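SnoaL-like domain-containing protein (Sphaerobacter thermophilus, PDB 5TGN) is of unknown function but carries a SnoaL-like domain of the NTF2 clan, a fold that often encloses a small-molecule pocket between a curved sheet and helices. Local coordinates at residues A[5-10]-A[67-72]; A[73-78]-A[89-94]; A[26-31]-A[99-104]; A[15-20]-A[51-56]. All coordinates share one frame; numbering follows the deposited sequence.

Contact 1: residues A[5-10]-A[67-72]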
loop_
_atom_site.group_PDB
_atom_site.type_symbol
_atom_site.label_atom_id
_atom_site.label_comp_id
_atom_site.label_asym_id
_atom_site.label_seq_id
_atom_site.Cartn_x
_atom_site.Cartn_y
_atom_site.Cartn_z
ATOM N N ALA A 5 11.745 -13.345 -23.901
ATOM C CA ALA A 5 10.318 -13.616 -23.873
ATOM C C ALA A 5 9.711 -13.072 -22.577
ATOM O O ALA A 5 10.421 -12.697 -21.634
ATOM C CB ALA A 5 10.052 -15.115 -24.006
ATOM N N ALA A 6 8.379 -13.035 -22.537
ATOM C CA ALA A 6 7.700 -12.448 -21.386
ATOM C C ALA A 6 8.053 -13.181 -20.100
ATOM O O ALA A 6 8.282 -12.545 -19.064
ATOM C CB ALA A 6 6.188 -12.448 -21.592
ATOM N N ILE A 7 8.090 -14.522 -20.138
ATOM C CA ILE A 7 8.430 -15.255 -18.919
ATOM C C ILE A 7 9.862 -14.952 -18.490
ATOM O O ILE A 7 10.146 -14.873 -17.287
ATOM C CB ILE A 7 8.185 -16.769 -19.098
ATOM C CG1 ILE A 7 8.366 -17.493 -17.763
ATOM C CG2 ILE A 7 9.103 -17.385 -20.181
ATOM C CD1 ILE A 7 7.378 -17.056 -16.673
ATOM N N ASP A 8 10.774 -14.747 -19.452
ATOM C CA ASP A 8 12.146 -14.355 -19.130
ATOM C C ASP A 8 12.193 -12.994 -18.453
ATOM O O ASP A 8 12.952 -12.803 -17.495
ATOM C CB ASP A 8 13.006 -14.310 -20.394
ATOM C CG ASP A 8 13.116 -15.674 -21.088
ATOM O OD1 ASP A 8 13.025 -16.719 -20.397
ATOM O OD2 ASP A 8 13.296 -15.685 -22.325
ATOM N N LEU A 9 11.435 -12.016 -18.979
ATOM C CA LEU A 9 11.391 -10.696 -18.358
ATOM C C LEU A 9 10.870 -10.796 -16.928
ATOM O O LEU A 9 11.418 -10.173 -16.009
ATOM C CB LEU A 9 10.515 -9.742 -19.181
ATOM C CG LEU A 9 11.038 -9.335 -20.559
ATOM C CD1 LEU A 9 9.970 -8.606 -21.372
ATOM C CD2 LEU A 9 12.288 -8.479 -20.428
ATOM N N ALA A 10 9.805 -11.577 -16.726
ATOM C CA ALA A 10 9.216 -11.690 -15.397
ATOM C C ALA A 10 10.210 -12.300 -14.411
ATOM O O ALA A 10 10.399 -11.780 -13.306
ATOM C CB ALA A 10 7.930 -12.523 -15.465
ATOM N N ARG A 67 1.924 -18.821 -12.587
ATOM C CA ARG A 67 0.506 -19.159 -12.743
ATOM C C ARG A 67 0.029 -19.024 -14.188
ATOM O O ARG A 67 -0.815 -19.805 -14.640
ATOM C CB ARG A 67 -0.360 -18.265 -11.851
ATOM C CG ARG A 67 -0.055 -18.383 -10.374
ATOM C CD ARG A 67 -0.472 -19.729 -9.828
ATOM N NE ARG A 67 -0.370 -19.738 -8.377
ATOM C CZ ARG A 67 -0.141 -20.816 -7.633
ATOM N NH1 ARG A 67 -0.065 -20.687 -6.310
ATOM N NH2 ARG A 67 0.025 -22.009 -8.201
ATOM N N THR A 68 0.507 -18.010 -14.904
ATOM C CA THR A 68 0.151 -17.761 -16.296
ATOM C C THR A 68 1.449 -17.471 -17.018
ATOM O O THR A 68 2.263 -16.685 -16.521
ATOM C CB THR A 68 -0.793 -16.548 -16.470
ATOM O OG1 THR A 68 -2.111 -16.848 -16.017
ATOM C CG2 THR A 68 -0.863 -16.079 -17.929
HETATM N N MSE A 69 1.651 -18.107 -18.165
HETATM C CA MSE A 69 2.731 -17.680 -19.031
HETATM C C MSE A 69 2.320 -17.773 -20.491
HETATM O O MSE A 69 1.762 -18.773 -20.963
HETATM C CB MSE A 69 3.995 -18.478 -18.737
HETATM C CG MSE A 69 4.425 -19.446 -19.808
HETATM SE SE MSE A 69 5.847 -20.567 -19.110
HETATM C CE MSE A 69 5.271 -20.675 -17.233
ATOM N N GLY A 70 2.547 -16.666 -21.188
ATOM C CA GLY A 70 2.249 -16.558 -22.597
ATOM C C GLY A 70 3.169 -15.525 -23.201
ATOM O O GLY A 70 4.009 -14.942 -22.513
ATOM N N THR A 71 2.989 -15.288 -24.501
ATOM C CA THR A 71 3.865 -14.359 -25.211
ATOM C C THR A 71 3.792 -12.951 -24.637
ATOM O O THR A 71 4.795 -12.227 -24.645
ATOM C CB THR A 71 3.503 -14.328 -26.694
ATOM O OG1 THR A 71 3.323 -15.662 -27.163
ATOM C CG2 THR A 71 4.601 -13.628 -27.512
ATOM N N HIS A 72 2.626 -12.542 -24.129
ATOM C CA HIS A 72 2.413 -11.149 -23.775
ATOM C C HIS A 72 1.918 -10.921 -22.352
ATOM O O HIS A 72 1.799 -9.765 -21.944
ATOM C CB HIS A 72 1.438 -10.509 -24.768
ATOM C CG HIS A 72 1.834 -10.735 -26.202
ATOM N ND1 HIS A 72 1.246 -11.698 -26.996
ATOM C CD2 HIS A 72 2.800 -10.161 -26.960
ATOM C CE1 HIS A 72 1.811 -11.683 -28.193
ATOM N NE2 HIS A 72 2.759 -10.763 -28.195
HETATM O O HOH W 1 6.814 -16.137 -22.174
#
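Ala6 and Ile7, in the first turn of helix 6-18, pack at the protein surface against Met69, Gly70 and Thr71, where strand 60-69 runs out into the turn toward strand 73-81. The contact is small, burying 190 Å² over both sides, and no direct hydrogen bond crosses it. Ala6 CB points at the turn and sits 3.4 Å from Gly70 O and, equally, 3.4 Å from Thr71 O, so a methyl group rests on two successive backbone carbonyls; Val74 and Val96 of the sheet also touch Ala6. Beside it Ile7 makes the one contact between apolar side chains. With CG1 anti to the backbone N (chi1 -172°), that carbon approaches the selenium of Met69, a selenomethionine in this crystal, and Ile7 CG1 lies 4.2 Å from Met69 SE; the two side chains pass at a slant, and the selenomethionine chain bends at its last torsion. One water bridges the backbones. It accepts from Ile7 N at 2.9 Å and donates to Gly70 O at 3.1 Å, engaging an N-H of the first turn, which has no helical carbonyl before it; the water takes that place. At the N-cap, Ala5 N donates to Asp8 OD2 at 3.2 Å, on the anti side of the carboxylate; this is the bond that runs back to the N-cap backbone in a capping box, but an alanine has no polar side chain to return the other. Helix start and strand end thus meet through one methyl over two carbonyls, one apolar touch and one water bridge, with no direct bond or charge pair across.

Contact 2: residues A[73-78]-A[89-94]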
loop_
_atom_site.group_PDB
_atom_site.type_symbol
_atom_site.label_atom_id
_atom_site.label_comp_id
_atom_site.label_asym_id
_atom_site.label_seq_id
_atom_site.Cartn_x
_atom_site.Cartn_y
_atom_site.Cartn_z
ATOM N N ARG A 73 1.661 -11.967 -21.571
ATOM C CA ARG A 73 1.214 -11.735 -20.205
ATOM C C ARG A 73 1.767 -12.826 -19.311
ATOM O O ARG A 73 1.773 -13.997 -19.691
ATOM C CB ARG A 73 -0.313 -11.681 -20.119
ATOM C CG ARG A 73 -0.873 -11.344 -18.740
ATOM C CD ARG A 73 -2.386 -11.082 -18.845
ATOM N NE ARG A 73 -3.016 -10.861 -17.542
ATOM C CZ ARG A 73 -3.563 -11.825 -16.796
ATOM N NH1 ARG A 73 -3.564 -13.091 -17.223
ATOM N NH2 ARG A 73 -4.108 -11.528 -15.618
ATOM N N VAL A 74 2.249 -12.443 -18.126
ATOM C CA VAL A 74 2.733 -13.415 -17.147
ATOM C C VAL A 74 2.143 -13.061 -15.783
ATOM O O VAL A 74 2.162 -11.890 -15.377
ATOM C CB VAL A 74 4.275 -13.425 -17.084
ATOM C CG1 VAL A 74 4.759 -14.357 -15.990
ATOM C CG2 VAL A 74 4.877 -13.842 -18.439
ATOM N N VAL A 75 1.650 -14.068 -15.067
ATOM C CA VAL A 75 1.281 -13.930 -13.665
ATOM C C VAL A 75 2.193 -14.820 -12.832
ATOM O O VAL A 75 2.216 -16.046 -13.026
ATOM C CB VAL A 75 -0.190 -14.283 -13.429
ATOM C CG1 VAL A 75 -0.567 -14.092 -11.948
ATOM C CG2 VAL A 75 -1.091 -13.455 -14.351
ATOM N N LEU A 76 2.920 -14.214 -11.889
ATOM C CA LEU A 76 3.667 -14.961 -10.878
ATOM C C LEU A 76 3.018 -14.763 -9.514
ATOM O O LEU A 76 2.557 -13.665 -9.197
ATOM C CB LEU A 76 5.126 -14.508 -10.779
ATOM C CG LEU A 76 5.946 -14.408 -12.064
ATOM C CD1 LEU A 76 7.326 -13.857 -11.722
ATOM C CD2 LEU A 76 6.020 -15.781 -12.772
ATOM N N HIS A 77 2.977 -15.826 -8.717
ATOM C CA HIS A 77 2.658 -15.740 -7.300
ATOM C C HIS A 77 3.915 -16.072 -6.515
ATOM O O HIS A 77 4.715 -16.914 -6.939
ATOM C CB HIS A 77 1.521 -16.684 -6.918
ATOM C CG HIS A 77 0.180 -16.236 -7.417
ATOM N ND1 HIS A 77 -0.998 -16.828 -7.023
ATOM C CD2 HIS A 77 -0.167 -15.237 -8.268
ATOM C CE1 HIS A 77 -2.014 -16.219 -7.616
ATOM N NE2 HIS A 77 -1.535 -15.249 -8.377
ATOM N N GLY A 78 4.114 -15.388 -5.394
ATOM C CA GLY A 78 5.338 -15.626 -4.649
ATOM C C GLY A 78 5.181 -15.224 -3.200
ATOM O O GLY A 78 4.148 -14.694 -2.784
ATOM N N GLN A 89 2.189 -12.899 0.750
ATOM C CA GLN A 89 1.810 -13.548 -0.500
ATOM C C GLN A 89 1.566 -12.471 -1.544
ATOM O O GLN A 89 0.706 -11.602 -1.343
ATOM C CB GLN A 89 0.537 -14.381 -0.321
ATOM C CG GLN A 89 0.594 -15.251 0.915
ATOM C CD GLN A 89 1.523 -16.417 0.716
ATOM O OE1 GLN A 89 1.630 -16.936 -0.394
ATOM N NE2 GLN A 89 2.214 -16.831 1.780
ATOM N N ILE A 90 2.289 -12.535 -2.660
ATOM C CA ILE A 90 2.261 -11.455 -3.641
ATOM C C ILE A 90 1.970 -12.031 -5.021
ATOM O O ILE A 90 2.431 -13.126 -5.358
ATOM C CB ILE A 90 3.585 -10.653 -3.656
ATOM C CG1 ILE A 90 3.889 -10.043 -2.280
ATOM C CG2 ILE A 90 3.519 -9.507 -4.658
ATOM C CD1 ILE A 90 2.845 -9.048 -1.773
ATOM N N GLU A 91 1.197 -11.296 -5.810
ATOM C CA GLU A 91 0.938 -11.635 -7.199
ATOM C C GLU A 91 1.512 -10.524 -8.067
ATOM O O GLU A 91 1.243 -9.344 -7.816
ATOM C CB GLU A 91 -0.571 -11.806 -7.437
ATOM C CG GLU A 91 -1.024 -11.848 -8.909
ATOM C CD GLU A 91 -2.538 -11.938 -9.028
ATOM O OE1 GLU A 91 -3.230 -10.897 -8.900
ATOM O OE2 GLU A 91 -3.046 -13.055 -9.179
ATOM N N TRP A 92 2.326 -10.895 -9.062
ATOM C CA TRP A 92 2.903 -9.961 -10.033
ATOM C C TRP A 92 2.268 -10.241 -11.391
ATOM O O TRP A 92 2.365 -11.361 -11.901
ATOM C CB TRP A 92 4.425 -10.126 -10.131
ATOM C CG TRP A 92 5.210 -9.717 -8.905
ATOM C CD1 TRP A 92 5.775 -8.484 -8.649
ATOM C CD2 TRP A 92 5.566 -10.557 -7.795
ATOM N NE1 TRP A 92 6.434 -8.508 -7.437
ATOM C CE2 TRP A 92 6.317 -9.767 -6.894
ATOM C CE3 TRP A 92 5.321 -11.899 -7.478
ATOM C CZ2 TRP A 92 6.829 -10.283 -5.688
ATOM C CZ3 TRP A 92 5.822 -12.407 -6.286
ATOM C CH2 TRP A 92 6.562 -11.592 -5.400
ATOM N N ILE A 93 1.622 -9.243 -11.982
ATOM C CA ILE A 93 0.998 -9.410 -13.303
ATOM C C ILE A 93 1.791 -8.562 -14.280
ATOM O O ILE A 93 1.775 -7.337 -14.170
ATOM C CB ILE A 93 -0.481 -8.995 -13.309
ATOM C CG1 ILE A 93 -1.267 -9.766 -12.230
ATOM C CG2 ILE A 93 -1.107 -9.189 -14.728
ATOM C CD1 ILE A 93 -2.719 -9.248 -12.052
ATOM N N PHE A 94 2.477 -9.200 -15.241
ATOM C CA PHE A 94 3.317 -8.509 -16.222
ATOM C C PHE A 94 2.589 -8.462 -17.564
ATOM O O PHE A 94 2.224 -9.517 -18.104
ATOM C CB PHE A 94 4.650 -9.233 -16.436
ATOM C CG PHE A 94 5.520 -9.321 -15.237
ATOM C CD1 PHE A 94 6.566 -8.411 -15.054
ATOM C CD2 PHE A 94 5.354 -10.347 -14.313
ATOM C CE1 PHE A 94 7.416 -8.509 -13.937
ATOM C CE2 PHE A 94 6.178 -10.435 -13.179
ATOM C CZ PHE A 94 7.197 -9.530 -12.986
HETATM O O HOH W 2 1.795 -16.730 -3.011
#
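The indole of Trp92 brings its edge to Gly78, with CZ3 of Trp92 3.5 Å from Gly78 N and Gly78 CA in the ring plane, while Ile90 CG2 covers one face toward the rim; a side chain at Gly78 would collide with that ring edge. This is an antiparallel beta hairpin, in which segments 73-78 and 89-94 have their axes at 168°. The Phe94 ring has Val74 O at its edge, and Leu76 CD1 lies 3.9 Å from Phe94 CE2. Val74, Leu76, Trp92 and Phe94 share one face of the sheet: the first two and Phe94 meet helix 6-18, whereas Trp92 packs on Thr61 and Ile64. On the other face Val75 CG2 lies over one face of the Arg73 guanidinium, and His77 runs alongside Glu91. His77 NE2 donates to Glu91 OE2 at 2.8 Å, on the anti side and somewhat out of the carboxylate plane, with ring and carboxylate planes 47° apart. Glu91 CG stands anti to the backbone N (chi1 167°) and also packs 3.8 Å from Val75 CG1. The other oxygen, Glu91 OE1, takes Asn107 ND2 and a salt bridge from Arg103 of the second subunit. An alanine at Glu91 would probably leave His77 NE2 without its acceptor and Arg103 of the second subunit without this charge partner. Beside the hydrogen-bonded Gly78-Ile90 pair, one water donates to Gly78 O at 3.1 Å and to Gln89 OE1 at 2.6 Å.

Contact 3: residues A[26-31]-A[99-104]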
loop_
_atom_site.group_PDB
_atom_site.type_symbol
_atom_site.label_atom_id
_atom_site.label_comp_id
_atom_site.label_asym_id
_atom_site.label_seq_id
_atom_site.Cartn_x
_atom_site.Cartn_y
_atom_site.Cartn_z
ATOM N N ALA A 26 14.550 -1.615 -13.838
ATOM C CA ALA A 26 13.967 -0.599 -14.711
ATOM C C ALA A 26 14.289 -0.855 -16.180
ATOM O O ALA A 26 13.443 -0.628 -17.053
ATOM C CB ALA A 26 14.461 0.796 -14.305
ATOM N N ALA A 27 15.505 -1.339 -16.478
ATOM C CA ALA A 27 15.872 -1.641 -17.867
ATOM C C ALA A 27 14.976 -2.701 -18.503
ATOM O O ALA A 27 14.953 -2.813 -19.738
ATOM C CB ALA A 27 17.340 -2.107 -17.965
ATOM N N LEU A 28 14.239 -3.485 -17.703
ATOM C CA LEU A 28 13.282 -4.422 -18.279
ATOM C C LEU A 28 12.007 -3.760 -18.776
ATOM O O LEU A 28 11.195 -4.431 -19.425
ATOM C CB LEU A 28 12.887 -5.487 -17.263
ATOM C CG LEU A 28 14.057 -6.219 -16.631
ATOM C CD1 LEU A 28 13.486 -7.083 -15.513
ATOM C CD2 LEU A 28 14.831 -7.061 -17.680
ATOM N N PHE A 29 11.792 -2.487 -18.497
ATOM C CA PHE A 29 10.538 -1.834 -18.849
ATOM C C PHE A 29 10.712 -0.962 -20.092
ATOM O O PHE A 29 11.800 -0.448 -20.364
ATOM C CB PHE A 29 10.031 -0.962 -17.695
ATOM C CG PHE A 29 9.520 -1.735 -16.527
ATOM C CD1 PHE A 29 8.160 -1.783 -16.249
ATOM C CD2 PHE A 29 10.399 -2.387 -15.678
ATOM C CE1 PHE A 29 7.668 -2.478 -15.128
ATOM C CE2 PHE A 29 9.922 -3.102 -14.545
ATOM C CZ PHE A 29 8.550 -3.155 -14.274
ATOM N N ALA A 30 9.620 -0.801 -20.836
ATOM C CA ALA A 30 9.545 0.237 -21.857
ATOM C C ALA A 30 9.739 1.612 -21.221
ATOM O O ALA A 30 9.503 1.820 -20.025
ATOM C CB ALA A 30 8.198 0.199 -22.593
ATOM N N GLN A 31 10.164 2.561 -22.051
ATOM C CA GLN A 31 10.415 3.912 -21.568
ATOM C C GLN A 31 9.182 4.506 -20.903
ATOM O O GLN A 31 9.294 5.245 -19.922
ATOM C CB GLN A 31 10.885 4.803 -22.730
ATOM C CG GLN A 31 11.138 6.239 -22.325
ATOM C CD GLN A 31 11.681 7.128 -23.469
ATOM O OE1 GLN A 31 11.597 6.780 -24.662
ATOM N NE2 GLN A 31 12.227 8.296 -23.094
ATOM N N ASP A 99 9.241 -7.126 -26.393
ATOM C CA ASP A 99 10.291 -7.633 -25.501
ATOM C C ASP A 99 10.605 -6.701 -24.319
ATOM O O ASP A 99 11.670 -6.813 -23.711
ATOM C CB ASP A 99 11.575 -8.024 -26.273
ATOM C CG ASP A 99 12.308 -6.849 -26.896
ATOM O OD1 ASP A 99 12.712 -5.921 -26.163
ATOM O OD2 ASP A 99 12.490 -6.856 -28.137
ATOM N N ARG A 100 9.683 -5.835 -23.909
ATOM C CA ARG A 100 9.812 -5.132 -22.636
ATOM C C ARG A 100 8.496 -5.184 -21.885
ATOM O O ARG A 100 7.446 -5.449 -22.464
ATOM C CB ARG A 100 10.241 -3.672 -22.812
ATOM C CG ARG A 100 11.662 -3.538 -23.332
ATOM C CD ARG A 100 12.122 -2.098 -23.425
ATOM N NE ARG A 100 13.542 -2.013 -23.762
ATOM C CZ ARG A 100 14.490 -1.668 -22.900
ATOM N NH1 ARG A 100 14.162 -1.351 -21.659
ATOM N NH2 ARG A 100 15.759 -1.615 -23.292
ATOM N N ILE A 101 8.566 -4.900 -20.587
ATOM C CA ILE A 101 7.375 -4.801 -19.740
ATOM C C ILE A 101 6.702 -3.457 -19.969
ATOM O O ILE A 101 7.315 -2.397 -19.786
ATOM C CB ILE A 101 7.725 -4.984 -18.254
ATOM C CG1 ILE A 101 8.477 -6.305 -18.031
ATOM C CG2 ILE A 101 6.451 -4.981 -17.427
ATOM C CD1 ILE A 101 9.253 -6.367 -16.660
ATOM N N ARG A 102 5.439 -3.499 -20.388
ATOM C CA ARG A 102 4.648 -2.282 -20.492
ATOM C C ARG A 102 4.019 -1.939 -19.150
ATOM O O ARG A 102 3.916 -0.760 -18.790
ATOM C CB ARG A 102 3.575 -2.439 -21.567
ATOM C CG ARG A 102 4.194 -2.499 -22.971
ATOM C CD ARG A 102 3.311 -1.880 -24.059
ATOM N NE ARG A 102 2.828 -0.557 -23.679
ATOM C CZ ARG A 102 3.555 0.553 -23.753
ATOM N NH1 ARG A 102 3.034 1.712 -23.379
ATOM N NH2 ARG A 102 4.801 0.501 -24.195
ATOM N N ARG A 103 3.585 -2.944 -18.402
ATOM C CA ARG A 103 2.997 -2.652 -17.114
ATOM C C ARG A 103 3.213 -3.833 -16.188
ATOM O O ARG A 103 3.073 -4.993 -16.595
ATOM C CB ARG A 103 1.500 -2.334 -17.230
ATOM C CG ARG A 103 0.776 -2.245 -15.855
ATOM C CD ARG A 103 -0.743 -2.233 -16.099
ATOM N NE ARG A 103 -1.236 -0.934 -16.551
ATOM C CZ ARG A 103 -2.477 -0.707 -16.975
ATOM N NH1 ARG A 103 -3.344 -1.712 -17.051
ATOM N NH2 ARG A 103 -2.867 0.522 -17.298
ATOM N N LEU A 104 3.575 -3.529 -14.944
ATOM C CA LEU A 104 3.599 -4.533 -13.889
ATOM C C LEU A 104 2.606 -4.096 -12.820
ATOM O O LEU A 104 2.687 -2.971 -12.315
ATOM C CB LEU A 104 5.013 -4.705 -13.311
ATOM C CG LEU A 104 5.067 -5.374 -11.928
ATOM C CD1 LEU A 104 4.595 -6.803 -11.995
ATOM C CD2 LEU A 104 6.478 -5.250 -11.335
#
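The Phe29 ring lies with one face against Ile101 and its edge toward Leu104, at a parallel beta bridge joining strand 29-30 to the start of strand 100-108. Ile101 CB stands 4.0 Å from the Phe29 ring centroid and 20° off the ring normal, a CH-pi contact, and Ile101 CG2 approaches Phe29 CE1 at 3.6 Å. At the rim Leu104 CB meets the same Phe29 CE1 at 3.9 Å. Phe29 CG is anti to the carbonyl carbon (chi1 -71°), which starts the ring toward these two residues; Tyr13 of helix 6-18 and Ile49 of helix 46-54 touch it too, within the apolar core of the NTF2-like fold. Arg100 works on the outer side. Its chain is extended from CG to NE, and NH1 donates to Phe29 O at 2.8 Å, coming from well above the carbonyl plane. Trp46 NE1 also bonds to Phe29 O, giving that oxygen two donors. An alanine at Arg100 would probably leave Phe29 O with Trp46 NE1 but without its Arg100 donor, and take the guanidinium from beside the turn 26-29. The backbone closes the bridge: Ala30 N donates to Ile101 O, and Ile101 N meets Leu28 O at 2.9 Å with an N-H...O angle of 179°.

Contact 4: residues A[15-20]-A[51-56]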
loop_
_atom_site.group_PDB
_atom_site.type_symbol
_atom_site.label_atom_id
_atom_site.label_comp_id
_atom_site.label_asym_id
_atom_site.label_seq_id
_atom_site.Cartn_x
_atom_site.Cartn_y
_atom_site.Cartn_z
ATOM N N SER A 15 14.561 -11.531 -10.145
ATOM C CA SER A 15 15.968 -11.674 -9.775
ATOM C C SER A 15 16.571 -10.314 -9.443
ATOM O O SER A 15 17.344 -10.177 -8.481
ATOM C CB SER A 15 16.742 -12.362 -10.907
ATOM O OG SER A 15 18.105 -12.536 -10.568
ATOM N N ARG A 16 16.205 -9.293 -10.216
ATOM C CA ARG A 16 16.769 -7.955 -10.022
ATOM C C ARG A 16 16.279 -7.324 -8.723
ATOM O O ARG A 16 17.049 -6.667 -8.018
ATOM C CB ARG A 16 16.419 -7.050 -11.215
ATOM C CG ARG A 16 17.099 -7.396 -12.529
ATOM C CD ARG A 16 18.598 -7.394 -12.410
ATOM N NE ARG A 16 19.092 -8.705 -11.995
ATOM C CZ ARG A 16 20.114 -8.906 -11.161
ATOM N NH1 ARG A 16 20.782 -7.876 -10.637
ATOM N NH2 ARG A 16 20.463 -10.153 -10.844
ATOM N N VAL A 17 15.007 -7.536 -8.380
ATOM C CA VAL A 17 14.473 -7.011 -7.128
ATOM C C VAL A 17 15.111 -7.705 -5.921
ATOM O O VAL A 17 15.464 -7.042 -4.934
ATOM C CB VAL A 17 12.937 -7.122 -7.133
ATOM C CG1 VAL A 17 12.383 -6.912 -5.733
ATOM C CG2 VAL A 17 12.372 -6.094 -8.089
ATOM N N ASN A 18 15.322 -9.034 -5.990
ATOM C CA ASN A 18 16.086 -9.704 -4.925
ATOM C C ASN A 18 17.485 -9.126 -4.776
ATOM O O ASN A 18 18.061 -9.166 -3.682
ATOM C CB ASN A 18 16.194 -11.207 -5.195
ATOM C CG ASN A 18 14.942 -11.944 -4.801
ATOM O OD1 ASN A 18 14.380 -11.667 -3.749
ATOM N ND2 ASN A 18 14.489 -12.868 -5.637
ATOM N N GLY A 19 18.062 -8.620 -5.861
ATOM C CA GLY A 19 19.370 -8.010 -5.799
ATOM C C GLY A 19 19.356 -6.535 -5.465
ATOM O O GLY A 19 20.405 -5.893 -5.552
ATOM N N ARG A 20 18.198 -5.984 -5.098
ATOM C CA ARG A 20 18.002 -4.563 -4.802
ATOM C C ARG A 20 18.324 -3.668 -6.001
ATOM O O ARG A 20 18.538 -2.460 -5.844
ATOM C CB ARG A 20 18.826 -4.132 -3.581
ATOM C CG ARG A 20 18.570 -4.967 -2.332
ATOM C CD ARG A 20 18.426 -4.095 -1.092
ATOM N NE ARG A 20 17.279 -3.204 -1.220
ATOM C CZ ARG A 20 16.798 -2.445 -0.243
ATOM N NH1 ARG A 20 17.362 -2.454 0.961
ATOM N NH2 ARG A 20 15.747 -1.673 -0.480
ATOM N N ALA A 51 12.962 4.309 -8.314
ATOM C CA ALA A 51 12.698 4.842 -6.981
ATOM C C ALA A 51 11.802 3.905 -6.189
ATOM O O ALA A 51 12.042 3.662 -4.997
ATOM C CB ALA A 51 12.044 6.231 -7.091
ATOM N N PHE A 52 10.742 3.391 -6.829
ATOM C CA PHE A 52 9.867 2.442 -6.154
ATOM C C PHE A 52 10.651 1.243 -5.645
ATOM O O PHE A 52 10.513 0.837 -4.483
ATOM C CB PHE A 52 8.753 1.996 -7.104
ATOM C CG PHE A 52 7.957 0.827 -6.587
ATOM C CD1 PHE A 52 6.982 1.011 -5.594
ATOM C CD2 PHE A 52 8.172 -0.453 -7.102
ATOM C CE1 PHE A 52 6.239 -0.107 -5.098
ATOM C CE2 PHE A 52 7.423 -1.550 -6.638
ATOM C CZ PHE A 52 6.449 -1.359 -5.646
ATOM N N ILE A 53 11.492 0.665 -6.507
ATOM C CA ILE A 53 12.230 -0.536 -6.142
ATOM C C ILE A 53 13.222 -0.249 -5.026
ATOM O O ILE A 53 13.354 -1.041 -4.091
ATOM C CB ILE A 53 12.925 -1.103 -7.390
ATOM C CG1 ILE A 53 11.852 -1.731 -8.288
ATOM C CG2 ILE A 53 14.031 -2.099 -7.012
ATOM C CD1 ILE A 53 12.373 -2.144 -9.563
ATOM N N GLU A 54 13.915 0.892 -5.093
ATOM C CA GLU A 54 14.864 1.264 -4.051
ATOM C C GLU A 54 14.180 1.538 -2.709
ATOM O O GLU A 54 14.827 1.429 -1.664
ATOM C CB GLU A 54 15.678 2.488 -4.510
ATOM C CG GLU A 54 16.878 2.077 -5.391
ATOM C CD GLU A 54 17.346 3.158 -6.379
ATOM O OE1 GLU A 54 18.309 2.870 -7.130
ATOM O OE2 GLU A 54 16.758 4.273 -6.424
ATOM N N ALA A 55 12.888 1.866 -2.709
ATOM C CA ALA A 55 12.173 2.140 -1.464
ATOM C C ALA A 55 11.778 0.877 -0.686
ATOM O O ALA A 55 11.342 0.994 0.472
ATOM C CB ALA A 55 10.937 2.984 -1.774
ATOM N N ALA A 56 11.943 -0.314 -1.279
ATOM C CA ALA A 56 11.597 -1.578 -0.621
ATOM C C ALA A 56 12.517 -1.870 0.565
ATOM O O ALA A 56 13.705 -1.547 0.534
ATOM C CB ALA A 56 11.701 -2.738 -1.620
HETATM O O HOH W 3 19.190 0.589 -7.227
#
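A Schellman motif ends helix 6-18, and close to it helices 6-18 and 46-54, which lie beside the sheet of this NTF2-like fold, meet through Val17 and Ile53. Val17 CG2 meets Ile53 CD1 at 4.2 Å, an apolar touch between neighbouring helix ends. Ile53 CD1 is anti to CA (chi2 173°), which carries the methyl outward to the neighbour, and Ile53 also packs on Ala25 of helix 22-26. The summed burial of 228 Å² marks a modest surface contact. At the helix end Arg20 takes a positive phi of 60° as the C-prime residue: Arg20 N donates to Val17 O at 2.9 Å, and Asp21 N bonds to Arg16 O. From there the Arg20 chain, bent at its second and third torsions, heads toward the backbone carbonyls of residues 53-56. This side chain is poorly ordered and modelled too close to Ala56 O, so its precise bonding is doubtful and nothing about the contact can be rested on it. Other atoms of segment 51-56 meet the assembly: Phe52 O accepts from Arg41 of the third subunit, whose guanidinium also makes a cation-pi contact with the Phe52 ring, and Ala55 O accepts from Arg110 of the fourth subunit. Within the segment itself, Ala56 N donates to Ile53 O at 3.2 Å.

How the contacts relate
Contacts 1, 2 and 3 reach the same curved sheet, whereas contact 4 joins helix ends beside it. Contacts 1 and 2 have centres about 10 Å apart and lie on neighbouring strands, 60-69 and 73-81, with Arg67 N 2.8 Å from Val75 O. Contact 2 meets contact 3 through the core, where Phe94 CE1 lies 3.8 Å from Leu104 CD1, and Leu9 of segment 5-10 reaches Arg100 of contact 3. Helix 6-18 serves both contact 1 and contact 4, whose centres are about 20 Å apart on opposite sides of the chain's centre. No active site is established; a glycerol, probably from the crystallisation liquor, lies about 4 Å from the Trp92 side chain of contact 2 and may mark a pocket.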